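Local coordinates for protein aminomethyltransferase (Bartonella henselae, PDB 3GIR) that is an aminomethyltransferase of the glycine cleavage T-protein family, pairing a folate-binding-type domain with a C-terminal barrel domain, at residues F368-R372 with G373-A377; V95-L98 with S99-P103; Y61-G64 with V65-H69; L260-H263 with G264-I267; V356-A359 with W360-E363. All coordinates share one frame; numbering follows the deposited sequence.

Contact 1. Residues F368-R372 with G373-A377; sequences FTELR and GKKIA
F368 opens the pairing: its ring carries K375 on one face, with K375 NZ 4.1 Å from the ring centroid and only 4° off the normal, a cation-pi contact backed by the CE methylene. The lysine gets there because its chain starts anti to the backbone N and then bends at chi3 (104°), folding the ammonium back over the ring. A377 CB comes to 3.9 Å from F368 CE1; an alanine suits a place next to so bulky a ring. T369 turns to the other face of the hairpin and is bound to I376 twice through the backbone, with T369 N to I376 O at 2.9 Å and I376 N to T369 O at 2.8 Å. Its CG2 lies alongside I376 CB, while OG1 bonds to V326 O. E370 returns to the face of F368 and K375. Its bent chain lays OE2 3.5 Å from K375 CB, yet K375 NZ remains 6.9 Å from that same OE2, so no salt bridge forms. L371 pairs with K374 through both backbone bonds and rests CB 3.9 Å from I376 CG1. R372 and G373 form the corners of a type I' turn. Both have positive phi, which glycine adopts without strain, and the R372 guanidinium lies with one face over L371 CG. The result is a tight two-residue beta hairpin at the surface; strand 374-381 pairs on its other side with strand 309-315, and F368 also bonds through its backbone to F328 of strand 326-328, consistent with a closed barrel.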
loop_
_atom_site.group_PDB
_atom_site.type_symbol
_atom_site.label_atom_id
_atom_site.label_comp_id
_atom_site.label_asym_id
_atom_site.label_seq_id
_atom_site.Cartn_x
_atom_site.Cartn_y
_atom_site.Cartn_z
ATOM N N PHE A 368 -21.420 -13.552 -9.670
ATOM C CA PHE A 368 -22.258 -13.963 -8.540
ATOM C C PHE A 368 -21.451 -14.667 -7.461
ATOM O O PHE A 368 -20.420 -15.253 -7.695
ATOM C CB PHE A 368 -23.359 -14.944 -9.058
ATOM C CG PHE A 368 -24.170 -14.384 -10.191
ATOM C CD1 PHE A 368 -25.276 -13.644 -9.914
ATOM C CD2 PHE A 368 -23.721 -14.497 -11.513
ATOM C CE1 PHE A 368 -25.993 -13.030 -10.941
ATOM C CE2 PHE A 368 -24.405 -13.832 -12.547
ATOM C CZ PHE A 368 -25.533 -13.148 -12.244
ATOM N N THR A 369 -21.994 -14.550 -6.265
ATOM C CA THR A 369 -21.503 -15.383 -5.104
ATOM C C THR A 369 -22.695 -15.974 -4.374
ATOM O O THR A 369 -23.840 -15.740 -4.714
ATOM C CB THR A 369 -20.602 -14.529 -4.192
ATOM O OG1 THR A 369 -19.835 -15.392 -3.348
ATOM C CG2 THR A 369 -21.374 -13.607 -3.366
ATOM N N GLU A 370 -22.440 -16.822 -3.395
ATOM C CA GLU A 370 -23.511 -17.462 -2.696
ATOM C C GLU A 370 -23.533 -16.987 -1.240
ATOM O O GLU A 370 -22.495 -16.977 -0.582
ATOM C CB GLU A 370 -23.281 -18.943 -2.711
ATOM C CG GLU A 370 -23.553 -19.635 -3.996
ATOM C CD GLU A 370 -25.046 -19.735 -4.419
ATOM O OE1 GLU A 370 -25.924 -20.222 -3.610
ATOM O OE2 GLU A 370 -25.309 -19.352 -5.603
ATOM N N LEU A 371 -24.710 -16.676 -0.741
ATOM C CA LEU A 371 -24.867 -16.312 0.680
ATOM C C LEU A 371 -26.116 -16.976 1.221
ATOM O O LEU A 371 -27.175 -16.824 0.644
ATOM C CB LEU A 371 -24.992 -14.814 0.818
ATOM C CG LEU A 371 -25.306 -14.237 2.194
ATOM C CD1 LEU A 371 -24.172 -14.519 3.192
ATOM C CD2 LEU A 371 -25.605 -12.694 2.137
ATOM N N ARG A 372 -25.957 -17.794 2.279
ATOM C CA ARG A 372 -27.090 -18.554 2.883
ATOM C C ARG A 372 -27.856 -19.310 1.827
ATOM O O ARG A 372 -29.087 -19.335 1.805
ATOM C CB ARG A 372 -27.989 -17.679 3.715
ATOM C CG ARG A 372 -27.305 -16.901 4.766
ATOM C CD ARG A 372 -28.229 -16.067 5.560
ATOM N NE ARG A 372 -28.817 -14.991 4.797
ATOM C CZ ARG A 372 -28.278 -13.784 4.686
ATOM N NH1 ARG A 372 -27.156 -13.483 5.336
ATOM N NH2 ARG A 372 -28.898 -12.868 3.965
ATOM N N GLY A 373 -27.120 -19.883 0.897
ATOM C CA GLY A 373 -27.674 -20.672 -0.163
ATOM C C GLY A 373 -28.428 -19.910 -1.230
ATOM O O GLY A 373 -29.152 -20.523 -2.000
ATOM N N LYS A 374 -28.309 -18.579 -1.241
ATOM C CA LYS A 374 -28.930 -17.742 -2.287
ATOM C C LYS A 374 -27.826 -17.112 -3.141
ATOM O O LYS A 374 -26.771 -16.747 -2.661
ATOM C CB LYS A 374 -29.715 -16.616 -1.655
ATOM C CG LYS A 374 -31.056 -16.997 -1.024
ATOM C CD LYS A 374 -31.972 -15.780 -0.944
ATOM C CE LYS A 374 -33.360 -16.130 -0.358
ATOM N NZ LYS A 374 -34.072 -14.876 0.202
ATOM N N LYS A 375 -28.106 -16.972 -4.416
ATOM C CA LYS A 375 -27.189 -16.370 -5.343
ATOM C C LYS A 375 -27.290 -14.833 -5.231
ATOM O O LYS A 375 -28.399 -14.258 -5.150
ATOM C CB LYS A 375 -27.535 -16.937 -6.722
ATOM C CG LYS A 375 -26.604 -16.664 -7.810
ATOM C CD LYS A 375 -26.988 -17.479 -9.102
ATOM C CE LYS A 375 -27.683 -16.620 -10.214
ATOM N NZ LYS A 375 -27.383 -16.942 -11.677
ATOM N N ILE A 376 -26.144 -14.164 -5.077
ATOM C CA ILE A 376 -26.047 -12.732 -4.856
ATOM C C ILE A 376 -25.241 -12.125 -6.014
ATOM O O ILE A 376 -24.170 -12.645 -6.347
ATOM C CB ILE A 376 -25.235 -12.343 -3.571
ATOM C CG1 ILE A 376 -26.019 -12.675 -2.315
ATOM C CG2 ILE A 376 -24.899 -10.794 -3.544
ATOM C CD1 ILE A 376 -27.443 -12.786 -2.573
ATOM N N ALA A 377 -25.702 -11.022 -6.596
ATOM C CA ALA A 377 -25.017 -10.454 -7.763
ATOM C C ALA A 377 -24.009 -9.389 -7.339
ATOM O O ALA A 377 -24.218 -8.664 -6.355
ATOM C CB ALA A 377 -26.061 -9.842 -8.757
#

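Contact 2. Residues V95-L98 with S99-P103; sequences VEFL and SYALP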
loop_
_atom_site.group_PDB
_atom_site.type_symbol
_atom_site.label_atom_id
_atom_site.label_comp_id
_atom_site.label_asym_id
_atom_site.label_seq_id
_atom_site.Cartn_x
_atom_site.Cartn_y
_atom_site.Cartn_z
ATOM N N VAL A 95 22.534 2.554 -7.701
ATOM C CA VAL A 95 21.724 2.703 -8.927
ATOM C C VAL A 95 21.644 1.440 -9.784
ATOM O O VAL A 95 20.563 1.030 -10.238
ATOM C CB VAL A 95 22.224 3.904 -9.799
ATOM C CG1 VAL A 95 21.591 3.937 -11.227
ATOM C CG2 VAL A 95 21.982 5.228 -9.037
ATOM N N GLU A 96 22.788 0.819 -10.067
ATOM C CA GLU A 96 22.824 -0.365 -10.843
ATOM C C GLU A 96 22.169 -1.572 -10.115
ATOM O O GLU A 96 21.449 -2.351 -10.688
ATOM C CB GLU A 96 24.303 -0.672 -11.145
ATOM C CG GLU A 96 24.928 0.382 -12.015
ATOM C CD GLU A 96 25.469 1.666 -11.343
ATOM O OE1 GLU A 96 25.412 1.870 -10.089
ATOM O OE2 GLU A 96 25.945 2.542 -12.138
ATOM N N PHE A 97 22.386 -1.670 -8.822
ATOM C CA PHE A 97 21.756 -2.708 -8.065
ATOM C C PHE A 97 20.204 -2.599 -8.158
ATOM O O PHE A 97 19.486 -3.598 -8.416
ATOM C CB PHE A 97 22.202 -2.656 -6.636
ATOM C CG PHE A 97 21.288 -3.421 -5.717
ATOM C CD1 PHE A 97 20.997 -4.779 -5.911
ATOM C CD2 PHE A 97 20.681 -2.750 -4.661
ATOM C CE1 PHE A 97 20.131 -5.416 -5.076
ATOM C CE2 PHE A 97 19.742 -3.398 -3.880
ATOM C CZ PHE A 97 19.493 -4.705 -4.055
ATOM N N LEU A 98 19.696 -1.388 -7.952
ATOM C CA LEU A 98 18.243 -1.160 -7.940
ATOM C C LEU A 98 17.613 -1.439 -9.270
ATOM O O LEU A 98 16.522 -1.999 -9.330
ATOM C CB LEU A 98 17.874 0.224 -7.352
ATOM C CG LEU A 98 18.087 0.260 -5.836
ATOM C CD1 LEU A 98 18.082 1.757 -5.445
ATOM C CD2 LEU A 98 16.996 -0.539 -5.071
ATOM N N SER A 99 18.321 -1.096 -10.347
ATOM C CA SER A 99 17.774 -1.364 -11.697
ATOM C C SER A 99 17.818 -2.829 -12.092
ATOM O O SER A 99 17.151 -3.227 -13.017
ATOM C CB SER A 99 18.529 -0.503 -12.720
ATOM O OG SER A 99 18.557 0.831 -12.347
ATOM N N TYR A 100 18.573 -3.634 -11.377
ATOM C CA TYR A 100 18.511 -5.088 -11.504
ATOM C C TYR A 100 17.470 -5.717 -10.593
ATOM O O TYR A 100 16.665 -6.570 -10.990
ATOM C CB TYR A 100 19.875 -5.651 -11.209
ATOM C CG TYR A 100 19.892 -7.149 -11.092
ATOM C CD1 TYR A 100 19.639 -7.954 -12.197
ATOM C CD2 TYR A 100 20.153 -7.773 -9.901
ATOM C CE1 TYR A 100 19.631 -9.318 -12.093
ATOM C CE2 TYR A 100 20.185 -9.151 -9.792
ATOM C CZ TYR A 100 19.933 -9.927 -10.933
ATOM O OH TYR A 100 19.892 -11.292 -10.854
ATOM N N ALA A 101 17.442 -5.254 -9.337
ATOM C CA ALA A 101 16.544 -5.867 -8.365
ATOM C C ALA A 101 15.103 -5.615 -8.651
ATOM O O ALA A 101 14.247 -6.470 -8.392
ATOM C CB ALA A 101 16.881 -5.431 -6.873
ATOM N N LEU A 102 14.817 -4.402 -9.134
ATOM C CA LEU A 102 13.432 -3.942 -9.354
ATOM C C LEU A 102 13.275 -3.453 -10.780
ATOM O O LEU A 102 14.258 -2.929 -11.345
ATOM C CB LEU A 102 13.108 -2.754 -8.449
ATOM C CG LEU A 102 13.272 -2.985 -6.961
ATOM C CD1 LEU A 102 13.108 -1.663 -6.157
ATOM C CD2 LEU A 102 12.262 -4.054 -6.428
ATOM N N PRO A 103 12.022 -3.432 -11.273
ATOM C CA PRO A 103 11.795 -2.912 -12.645
ATOM C C PRO A 103 11.696 -1.385 -12.693
ATOM O O PRO A 103 10.651 -0.825 -13.028
ATOM C CB PRO A 103 10.474 -3.576 -13.057
ATOM C CG PRO A 103 9.746 -3.732 -11.742
ATOM C CD PRO A 103 10.808 -3.982 -10.686
#
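S99 turns its hydroxyl back along the helix to V95: chi1 of -52° sets OG anti to the carbonyl carbon and beside the backbone N, where it donates to V95 O at 2.9 Å. In F97 the ring stands anti to the backbone N (chi1 163°), which leans it along the helix until CE1 lies 3.7 Å from A101 CB, a methyl small enough to take it. V95 O is thus gripped twice, for S99 N also donates to it, at 3.1 Å and from the opposite face of the carbonyl plane. Further on, A101 N bonds to F97 O at 2.8 Å. The longer bond from Y100 N to E96 O, 3.2 Å, is accompanied by a weak one to F97 O as the helix tightens. L102 is the first residue to leave helical angles, yet its N still reaches L98 O at 3.0 Å. The leucines L98 and L102 run side by side, CD2 to CD1 4.2 Å, toward strand 139-144, while F97 and A101 pack on L156 of helix 149-159. Because S99 OG donates to V95 O and also accepts from A106 N, the buried hydroxyl has a partner in each role. A serine can therefore sit inside the last turn of helix 94-101 without burying an unmet polar group, and it ties that turn to the chain beyond.

Contact 3. Residues Y61-G64 with V65-H69; sequences YPLG and VLKEH
G64 and E68 close the first turn of helix 65-74: E68 N donates to G64 O at 2.8 Å, while N-cap G64 has a phi of 103° that glycine readily takes up. The E68 side chain, extended beyond CG, doubles back over this turn to bring its carboxylate to the preceding loop. There OE2 accepts from Y61 N at 2.8 Å on its syn side and from G64 N at 3.0 Å on its anti side, the two donors coming from opposite faces of the carboxylate plane. T60 OG1 adds a third bond to OE2, and OE1 is held by G247 N. OE1 also lies at the edge of the Y61 ring, 3.8 Å from CD2, with ring and carboxylate planes 69° apart. L63 supplies the apolar cover, its CD1 3.6 Å from K67 CB and its CD2 against E68 CG. A water passes between L63 O and K67 N, serving an amide of the first helical turn. Such gathering of donors probably stabilises a negative carboxylate. A glutamate at N4 that reaches back to the N-cap amide and to a loop amide before it caps the start of the helix, here where strand 55-60 runs into helix 65-74.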
loop_
_atom_site.group_PDB
_atom_site.type_symbol
_atom_site.label_atom_id
_atom_site.label_comp_id
_atom_site.label_asym_id
_atom_site.label_seq_id
_atom_site.Cartn_x
_atom_site.Cartn_y
_atom_site.Cartn_z
ATOM N N TYR A 61 -10.542 2.059 17.344
ATOM C CA TYR A 61 -10.510 2.848 18.566
ATOM C C TYR A 61 -11.944 3.121 18.992
ATOM O O TYR A 61 -12.917 2.762 18.300
ATOM C CB TYR A 61 -9.731 4.103 18.310
ATOM C CG TYR A 61 -8.272 3.862 18.022
ATOM C CD1 TYR A 61 -7.300 3.934 19.014
ATOM C CD2 TYR A 61 -7.869 3.600 16.729
ATOM C CE1 TYR A 61 -5.962 3.792 18.705
ATOM C CE2 TYR A 61 -6.538 3.425 16.419
ATOM C CZ TYR A 61 -5.584 3.557 17.388
ATOM O OH TYR A 61 -4.248 3.357 17.041
ATOM N N PRO A 62 -12.121 3.739 20.159
ATOM C CA PRO A 62 -13.517 4.035 20.549
ATOM C C PRO A 62 -14.298 4.880 19.557
ATOM O O PRO A 62 -15.530 4.672 19.417
ATOM C CB PRO A 62 -13.346 4.685 21.934
ATOM C CG PRO A 62 -12.084 4.080 22.421
ATOM C CD PRO A 62 -11.156 4.051 21.212
ATOM N N LEU A 63 -13.621 5.716 18.766
ATOM C CA LEU A 63 -14.308 6.482 17.734
ATOM C C LEU A 63 -15.048 5.540 16.740
ATOM O O LEU A 63 -16.219 5.786 16.388
ATOM C CB LEU A 63 -13.333 7.373 16.983
ATOM C CG LEU A 63 -13.847 8.266 15.890
ATOM C CD1 LEU A 63 -15.013 9.155 16.437
ATOM C CD2 LEU A 63 -12.704 9.083 15.247
ATOM N N GLY A 64 -14.382 4.460 16.351
ATOM C CA GLY A 64 -15.005 3.358 15.642
ATOM C C GLY A 64 -14.699 3.373 14.159
ATOM O O GLY A 64 -14.394 4.431 13.562
ATOM N N VAL A 65 -14.832 2.204 13.551
ATOM C CA VAL A 65 -14.380 2.015 12.175
ATOM C C VAL A 65 -15.053 2.997 11.198
ATOM O O VAL A 65 -14.382 3.526 10.274
ATOM C CB VAL A 65 -14.452 0.488 11.774
ATOM C CG1 VAL A 65 -15.929 -0.010 11.626
ATOM C CG2 VAL A 65 -13.601 0.217 10.546
ATOM N N LEU A 66 -16.346 3.260 11.358
ATOM C CA LEU A 66 -17.044 4.186 10.482
ATOM C C LEU A 66 -16.556 5.639 10.631
ATOM O O LEU A 66 -16.179 6.274 9.607
ATOM C CB LEU A 66 -18.558 4.073 10.695
ATOM C CG LEU A 66 -19.214 2.719 10.493
ATOM C CD1 LEU A 66 -20.733 2.793 10.903
ATOM C CD2 LEU A 66 -19.026 2.238 9.054
ATOM N N LYS A 67 -16.560 6.156 11.844
ATOM C CA LYS A 67 -16.222 7.543 12.101
ATOM C C LYS A 67 -14.709 7.793 11.904
ATOM O O LYS A 67 -14.297 8.885 11.528
ATOM C CB LYS A 67 -16.722 8.065 13.435
ATOM C CG LYS A 67 -18.260 8.284 13.486
ATOM C CD LYS A 67 -18.699 8.733 14.823
ATOM C CE LYS A 67 -20.228 8.978 14.809
ATOM N NZ LYS A 67 -20.718 8.986 16.244
ATOM N N GLU A 68 -13.880 6.793 12.088
ATOM C CA GLU A 68 -12.435 6.942 11.859
ATOM C C GLU A 68 -12.185 7.136 10.356
ATOM O O GLU A 68 -11.406 7.981 9.899
ATOM C CB GLU A 68 -11.658 5.682 12.366
ATOM C CG GLU A 68 -11.557 5.551 13.867
ATOM C CD GLU A 68 -11.149 4.141 14.350
ATOM O OE1 GLU A 68 -10.292 3.498 13.743
ATOM O OE2 GLU A 68 -11.675 3.691 15.369
ATOM N N HIS A 69 -12.864 6.304 9.555
ATOM C CA HIS A 69 -12.834 6.465 8.106
ATOM C C HIS A 69 -13.269 7.848 7.673
ATOM O O HIS A 69 -12.565 8.590 6.926
ATOM C CB HIS A 69 -13.673 5.346 7.463
ATOM C CG HIS A 69 -13.722 5.400 5.962
ATOM N ND1 HIS A 69 -13.202 4.404 5.164
ATOM C CD2 HIS A 69 -14.250 6.332 5.126
ATOM C CE1 HIS A 69 -13.397 4.729 3.896
ATOM N NE2 HIS A 69 -14.016 5.907 3.838
HETATM O O HOH W 1 -17.766 4.755 14.198
#

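Contact 4. Residues L260-H263 with G264-I267; sequences LCLH and GNDI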
loop_
_atom_site.group_PDB
_atom_site.type_symbol
_atom_site.label_atom_id
_atom_site.label_comp_id
_atom_site.label_asym_id
_atom_site.label_seq_id
_atom_site.Cartn_x
_atom_site.Cartn_y
_atom_site.Cartn_z
ATOM N N LEU A 260 -6.664 0.804 -4.015
ATOM C CA LEU A 260 -5.284 0.433 -3.783
ATOM C C LEU A 260 -5.144 -0.996 -3.404
ATOM O O LEU A 260 -5.924 -1.498 -2.609
ATOM C CB LEU A 260 -4.668 1.350 -2.725
ATOM C CG LEU A 260 -4.867 2.849 -2.956
ATOM C CD1 LEU A 260 -4.348 3.682 -1.771
ATOM C CD2 LEU A 260 -4.173 3.190 -4.242
ATOM N N CYS A 261 -4.116 -1.653 -3.908
ATOM C CA CYS A 261 -3.903 -3.089 -3.585
ATOM C C CYS A 261 -3.323 -3.323 -2.214
ATOM O O CYS A 261 -2.502 -2.519 -1.707
ATOM C CB CYS A 261 -2.957 -3.730 -4.565
ATOM S SG CYS A 261 -3.706 -3.924 -6.200
ATOM N N LEU A 262 -3.683 -4.468 -1.635
ATOM C CA LEU A 262 -3.065 -4.943 -0.407
ATOM C C LEU A 262 -2.333 -6.249 -0.734
ATOM O O LEU A 262 -2.965 -7.267 -1.095
ATOM C CB LEU A 262 -4.081 -5.081 0.729
ATOM C CG LEU A 262 -3.510 -5.826 1.942
ATOM C CD1 LEU A 262 -2.433 -4.907 2.525
ATOM C CD2 LEU A 262 -4.621 -6.141 2.940
ATOM N N HIS A 263 -1.005 -6.281 -0.568
ATOM C CA HIS A 263 -0.304 -7.491 -0.845
ATOM C C HIS A 263 -0.672 -8.552 0.178
ATOM O O HIS A 263 -0.860 -8.293 1.368
ATOM C CB HIS A 263 1.210 -7.263 -0.868
ATOM C CG HIS A 263 1.968 -8.393 -1.475
ATOM N ND1 HIS A 263 2.254 -9.529 -0.766
ATOM C CD2 HIS A 263 2.429 -8.604 -2.736
ATOM C CE1 HIS A 263 2.888 -10.385 -1.545
ATOM N NE2 HIS A 263 3.011 -9.855 -2.747
ATOM N N GLY A 264 -0.892 -9.761 -0.342
ATOM C CA GLY A 264 -1.427 -10.880 0.458
ATOM C C GLY A 264 -2.922 -11.080 0.277
ATOM O O GLY A 264 -3.461 -12.143 0.606
ATOM N N ASN A 265 -3.588 -10.069 -0.275
ATOM C CA ASN A 265 -5.011 -10.121 -0.637
ATOM C C ASN A 265 -5.132 -10.013 -2.139
ATOM O O ASN A 265 -5.354 -11.007 -2.851
ATOM C CB ASN A 265 -5.811 -8.982 -0.016
ATOM C CG ASN A 265 -6.226 -9.248 1.432
ATOM O OD1 ASN A 265 -5.453 -9.812 2.224
ATOM N ND2 ASN A 265 -7.405 -8.780 1.803
ATOM N N ASP A 266 -4.918 -8.812 -2.640
ATOM C CA ASP A 266 -5.139 -8.528 -4.048
ATOM C C ASP A 266 -4.010 -8.818 -4.985
ATOM O O ASP A 266 -4.214 -8.842 -6.184
ATOM C CB ASP A 266 -5.498 -7.062 -4.194
ATOM C CG ASP A 266 -6.489 -6.623 -3.143
ATOM O OD1 ASP A 266 -7.625 -7.180 -3.049
ATOM O OD2 ASP A 266 -6.082 -5.735 -2.352
ATOM N N ILE A 267 -2.798 -8.890 -4.458
ATOM C CA ILE A 267 -1.618 -9.271 -5.209
ATOM C C ILE A 267 -0.861 -10.253 -4.348
ATOM O O ILE A 267 -0.818 -10.090 -3.115
ATOM C CB ILE A 267 -0.791 -8.078 -5.643
ATOM C CG1 ILE A 267 -0.501 -7.110 -4.492
ATOM C CG2 ILE A 267 -1.532 -7.328 -6.787
ATOM C CD1 ILE A 267 0.374 -5.882 -4.907
HETATM O O HOH W 2 -2.507 -9.009 3.409
#
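Hydrogen bonds hold L262 to D266 through both its amide N and its carbonyl O. L262 N donates to D266 OD2 at 2.8 Å, using the anti lone pair of that oxygen, and L262 O accepts from D266 N at 2.9 Å and N265 N at 3.0 Å. An aspartate fits because its short chain (chi1 -44°) returns the carboxylate to the amide four residues back. OD2 also forms a salt bridge to R255, and OD1 bonds to S340 and T339, so the group is fixed in rotation. A water adds an indirect link, donating to H263 O and, at a longer 3.3 Å, to N265 OD1.

The flat imidazole of H263 has I267 O above the centre of one face, 3.5 Å from its plane, while its NE2 is taken by I126 O. Apolar packing completes the set: I267 CG1 lies 3.7 Å from H263 CD2, I267 CD1 meets C261 CB, and L262 CD2 touches the amide carbon of N265.

The run L262 to N265 is a type II beta turn, with G264 in the positive-phi third position. Through D266 its loop joins the chain after helix 248-257 to strand 334-344 of the C-terminal barrel, an interdomain tie.

Contact 5. Residues V356-A359 with W360-E363; sequences VPVA and WKVE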
loop_
_atom_site.group_PDB
_atom_site.type_symbol
_atom_site.label_atom_id
_atom_site.label_comp_id
_atom_site.label_asym_id
_atom_site.label_seq_id
_atom_site.Cartn_x
_atom_site.Cartn_y
_atom_site.Cartn_z
ATOM N N VAL A 356 -11.409 -11.975 -11.880
ATOM C CA VAL A 356 -12.333 -12.638 -12.823
ATOM C C VAL A 356 -11.501 -12.939 -14.085
ATOM O O VAL A 356 -10.496 -12.300 -14.378
ATOM C CB VAL A 356 -13.576 -11.794 -13.102
ATOM C CG1 VAL A 356 -14.432 -11.563 -11.823
ATOM C CG2 VAL A 356 -13.213 -10.460 -13.845
ATOM N N PRO A 357 -11.979 -13.884 -14.929
ATOM C CA PRO A 357 -11.278 -14.095 -16.163
ATOM C C PRO A 357 -11.470 -12.921 -17.089
ATOM O O PRO A 357 -12.415 -12.113 -16.946
ATOM C CB PRO A 357 -11.957 -15.370 -16.717
ATOM C CG PRO A 357 -12.706 -15.958 -15.580
ATOM C CD PRO A 357 -13.140 -14.753 -14.804
ATOM N N VAL A 358 -10.575 -12.817 -18.070
ATOM C CA VAL A 358 -10.615 -11.665 -18.963
ATOM C C VAL A 358 -11.966 -11.429 -19.638
ATOM O O VAL A 358 -12.404 -10.287 -19.804
ATOM C CB VAL A 358 -9.409 -11.725 -19.962
ATOM C CG1 VAL A 358 -9.504 -12.864 -20.927
ATOM C CG2 VAL A 358 -9.228 -10.374 -20.706
ATOM N N ALA A 359 -12.646 -12.509 -19.983
ATOM C CA ALA A 359 -13.989 -12.390 -20.583
ATOM C C ALA A 359 -15.067 -11.687 -19.794
ATOM O O ALA A 359 -16.031 -11.221 -20.346
ATOM C CB ALA A 359 -14.520 -13.781 -21.086
ATOM N N TRP A 360 -14.868 -11.583 -18.473
ATOM C CA TRP A 360 -15.801 -10.952 -17.577
ATOM C C TRP A 360 -15.346 -9.600 -17.092
ATOM O O TRP A 360 -16.002 -9.016 -16.215
ATOM C CB TRP A 360 -16.001 -11.836 -16.348
ATOM C CG TRP A 360 -17.015 -13.035 -16.563
ATOM C CD1 TRP A 360 -18.329 -13.038 -16.241
ATOM C CD2 TRP A 360 -16.722 -14.275 -17.135
ATOM N NE1 TRP A 360 -18.898 -14.218 -16.640
ATOM C CE2 TRP A 360 -17.918 -15.017 -17.162
ATOM C CE3 TRP A 360 -15.576 -14.841 -17.670
ATOM C CZ2 TRP A 360 -17.992 -16.308 -17.696
ATOM C CZ3 TRP A 360 -15.636 -16.145 -18.184
ATOM C CH2 TRP A 360 -16.850 -16.867 -18.159
ATOM N N LYS A 361 -14.230 -9.099 -17.616
ATOM C CA LYS A 361 -13.658 -7.864 -16.997
ATOM C C LYS A 361 -14.319 -6.580 -17.443
ATOM O O LYS A 361 -14.053 -5.510 -16.868
ATOM C CB LYS A 361 -12.149 -7.834 -17.150
ATOM C CG LYS A 361 -11.667 -7.282 -18.441
ATOM C CD LYS A 361 -10.178 -6.953 -18.311
ATOM C CE LYS A 361 -9.556 -6.674 -19.632
ATOM N NZ LYS A 361 -8.095 -6.469 -19.408
ATOM N N VAL A 362 -15.250 -6.608 -18.397
ATOM C CA VAL A 362 -15.893 -5.369 -18.805
ATOM C C VAL A 362 -16.723 -4.740 -17.694
ATOM O O VAL A 362 -17.533 -5.398 -17.032
ATOM C CB VAL A 362 -16.777 -5.540 -20.098
ATOM C CG1 VAL A 362 -17.548 -4.290 -20.441
ATOM C CG2 VAL A 362 -15.880 -5.961 -21.232
ATOM N N GLU A 363 -16.550 -3.429 -17.501
ATOM C CA GLU A 363 -17.332 -2.661 -16.550
ATOM C C GLU A 363 -18.803 -2.951 -16.665
ATOM O O GLU A 363 -19.337 -2.846 -17.763
ATOM C CB GLU A 363 -17.136 -1.142 -16.793
ATOM C CG GLU A 363 -17.685 -0.290 -15.708
ATOM C CD GLU A 363 -17.339 1.193 -15.901
ATOM O OE1 GLU A 363 -16.392 1.469 -16.669
ATOM O OE2 GLU A 363 -18.015 2.050 -15.303
HETATM O O HOH W 3 -17.230 -8.735 -19.749
#
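W360 N donates to P357 O at 2.9 Å, the shortest direct polar bond between 356-359 and 360-363, and with it begins a short 3-10 turn at the end of strand 349-356. A second bond of the same three-residue spacing, K361 N to V358 O at 3.1 Å, follows at once, as in 3-10 winding.

The indole of W360 covers the opening of the turn. CE3 of its six-membered ring lies 3.7 Å from P357 CG and as close to A359 CB, so a rigid proline and a small methyl frame it obliquely; proline suits a place where its carbonyl is used and its nitrogen has no hydrogen to give. V356, pointing inward from the strand end, sets CG2 4.0 Å from W360 CB. Beyond the turn the indole also packs on I335 of strand 334-344, next to P357.

K361 takes the less common chi1 of 85°, putting CG between its backbone N and carbonyl carbon and close over V358 O. From there the extended aliphatic chain crosses V358, with CE 3.9 Å from V358 CG2, and leans on C309 and V311 of strand 309-315, leaving the methylenes to do the packing. The backbone then straightens toward strand 366-371, and one water spans the exit, donating to A359 O at 2.8 Å and accepting from V362 N at 3.2 Å.

Overall arrangement
Along the chain the order is contact 3, contact 2, contact 4, contact 5, contact 1. The first three fall in the folate-binding-type range and the last two in the C-terminal barrel range. Contacts 2 and 3 lie on opposite sides of the chain's centre, their centres 41 Å apart, while contact 4 is about 23 Å from each and nearest the middle. Contacts 5 and 1 belong to one antiparallel sheet, contact 5 in a connecting loop and contact 1 as its final hairpin, their centres 19 Å apart. None touches another. Contact 4, reaching strands 334-344 and 349-356, and contact 3, through H69 to S346, extend across to the barrel range, while the others are local features.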